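Local coordinates for protein 2-keto-3-deoxygluconate kinase (Thermotoga maritima, PDB 2AFB) that probably phosphorylates 2-keto-3-deoxygluconate at the expense of ATP, as a sugar kinase of the pfkB family, at residues 22-27 with 326-331. Residues are numbered along the deposited sequence; the frame is centred on the assembly and turned at random.
Sequences MLRLSP and PGDFVV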
loop_
_atom_site.group_PDB
_atom_site.type_symbol
_atom_site.label_atom_id
_atom_site.label_comp_id
_atom_site.label_asym_id
_atom_site.label_seq_id
_atom_site.Cartn_x
_atom_site.Cartn_y
_atom_site.Cartn_z
HETATM N N MSE A 22 20.750 -8.435 9.862
HETATM C CA MSE A 22 19.715 -7.881 10.683
HETATM C C MSE A 22 18.459 -7.705 9.890
HETATM O O MSE A 22 18.508 -7.489 8.679
HETATM C CB MSE A 22 20.103 -6.511 11.208
HETATM C CG MSE A 22 21.220 -6.569 12.118
HETATM SE SE MSE A 22 21.830 -4.806 12.622
HETATM C CE MSE A 22 22.764 -4.188 10.870
ATOM N N LEU A 23 17.345 -7.747 10.610
ATOM C CA LEU A 23 16.080 -7.235 10.078
ATOM C C LEU A 23 16.131 -5.715 9.943
ATOM O O LEU A 23 16.415 -5.039 10.930
ATOM C CB LEU A 23 14.951 -7.586 11.028
ATOM C CG LEU A 23 13.581 -6.909 10.707
ATOM C CD1 LEU A 23 12.939 -7.365 9.431
ATOM C CD2 LEU A 23 12.623 -7.153 11.869
ATOM N N ARG A 24 15.824 -5.177 8.755
ATOM C CA ARG A 24 15.784 -3.743 8.560
ATOM C C ARG A 24 14.337 -3.244 8.385
ATOM O O ARG A 24 13.584 -3.744 7.565
ATOM C CB ARG A 24 16.591 -3.331 7.377
ATOM C CG ARG A 24 16.938 -1.852 7.406
ATOM C CD ARG A 24 17.569 -1.417 6.094
ATOM N NE ARG A 24 16.580 -0.911 5.187
ATOM C CZ ARG A 24 16.807 -0.330 4.013
ATOM N NH1 ARG A 24 18.028 -0.179 3.509
ATOM N NH2 ARG A 24 15.760 0.111 3.329
ATOM N N LEU A 25 13.999 -2.232 9.171
ATOM C CA LEU A 25 12.643 -1.707 9.223
ATOM C C LEU A 25 12.726 -0.252 8.839
ATOM O O LEU A 25 13.359 0.522 9.538
ATOM C CB LEU A 25 12.059 -1.890 10.581
ATOM C CG LEU A 25 11.816 -3.326 11.118
ATOM C CD1 LEU A 25 11.280 -3.194 12.500
ATOM C CD2 LEU A 25 10.866 -4.177 10.263
ATOM N N SER A 26 12.155 0.116 7.692
ATOM C CA SER A 26 12.224 1.507 7.231
ATOM C C SER A 26 10.855 2.033 6.874
ATOM O O SER A 26 10.100 1.309 6.232
ATOM C CB SER A 26 13.187 1.684 6.049
ATOM O OG SER A 26 12.894 0.715 5.054
ATOM N N PRO A 27 10.500 3.279 7.341
ATOM C CA PRO A 27 9.228 3.754 6.902
ATOM C C PRO A 27 9.265 4.043 5.381
ATOM O O PRO A 27 10.326 4.339 4.850
ATOM C CB PRO A 27 9.037 5.046 7.703
ATOM C CG PRO A 27 10.039 5.016 8.866
ATOM C CD PRO A 27 11.162 4.231 8.275
ATOM N N PRO A 326 16.618 0.139 -3.864
ATOM C CA PRO A 326 16.040 -0.005 -2.530
ATOM C C PRO A 326 16.530 -1.276 -1.838
ATOM O O PRO A 326 16.712 -2.296 -2.485
ATOM C CB PRO A 326 14.527 -0.088 -2.789
ATOM C CG PRO A 326 14.314 0.604 -4.114
ATOM C CD PRO A 326 15.559 0.286 -4.900
ATOM N N GLY A 327 16.859 -1.155 -0.552
ATOM C CA GLY A 327 17.363 -2.267 0.236
ATOM C C GLY A 327 18.856 -2.251 0.417
ATOM O O GLY A 327 19.518 -1.253 0.119
ATOM N N ASP A 328 19.381 -3.358 0.949
ATOM C CA ASP A 328 20.787 -3.449 1.333
ATOM C C ASP A 328 21.611 -4.213 0.260
ATOM O O ASP A 328 22.826 -4.048 0.155
ATOM C CB ASP A 328 20.943 -4.166 2.708
ATOM C CG ASP A 328 20.418 -3.367 3.903
ATOM O OD1 ASP A 328 19.647 -2.434 3.719
ATOM O OD2 ASP A 328 20.771 -3.692 5.069
ATOM N N PHE A 329 20.952 -5.071 -0.505
ATOM C CA PHE A 329 21.631 -5.936 -1.456
ATOM C C PHE A 329 21.519 -5.303 -2.857
ATOM O O PHE A 329 20.511 -4.685 -3.186
ATOM C CB PHE A 329 20.890 -7.289 -1.484
ATOM C CG PHE A 329 21.094 -8.184 -0.280
ATOM C CD1 PHE A 329 21.818 -7.799 0.857
ATOM C CD2 PHE A 329 20.485 -9.441 -0.263
ATOM C CE1 PHE A 329 21.963 -8.657 1.938
ATOM C CE2 PHE A 329 20.656 -10.305 0.824
ATOM C CZ PHE A 329 21.414 -9.920 1.905
ATOM N N VAL A 330 22.526 -5.483 -3.699
ATOM C CA VAL A 330 22.409 -5.129 -5.107
ATOM C C VAL A 330 21.494 -6.133 -5.809
ATOM O O VAL A 330 21.400 -7.311 -5.420
ATOM C CB VAL A 330 23.770 -5.144 -5.881
ATOM C CG1 VAL A 330 24.751 -4.168 -5.283
ATOM C CG2 VAL A 330 24.384 -6.567 -5.969
ATOM N N VAL A 331 20.796 -5.642 -6.819
ATOM C CA VAL A 331 20.175 -6.469 -7.846
ATOM C C VAL A 331 20.839 -5.954 -9.111
ATOM O O VAL A 331 20.478 -4.882 -9.590
ATOM C CB VAL A 331 18.630 -6.228 -7.912
ATOM C CG1 VAL A 331 17.989 -6.961 -9.028
ATOM C CG2 VAL A 331 17.978 -6.574 -6.589
#
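R24 and D328 meet in a salt bridge at the centre of the contact: NH1 of R24 lies 2.8 Å from OD1 of D328. The hydrogen bond is weak, bent to 122° at the hydrogen, with the guanidinium and carboxylate planes 54° apart; only NH1 comes within bonding distance, and the attraction is probably mainly one of charge. Arginine suits the strand because its long chain, leaving with CG anti to the backbone N (chi1 -161°) and bending at chi3, reaches the loop. NH1 also forms a salt bridge with D286, while OD2 of D328 is hydrogen-bonded to the hydroxyl of Y100.

By van der Waals contact, CD of R24 passes 3.3 Å from OD1 of D328, and NH1 comes 3.8 Å from the carbonyl carbon of G327. Glycine fits there because its backbone angles would jam a side chain against the preceding carbonyl O; its N is hydrogen-bonded to OD2 of D286, the oxygen pairing with NH1. A leucine in place of R24 would probably leave D328 and D286 without their shared positive partner.

The arrangement joins the four-stranded sheet to the loop between helices 308-322 and 334-341, consistent with the lid-to-core junction of ribokinase-fold sugar kinases.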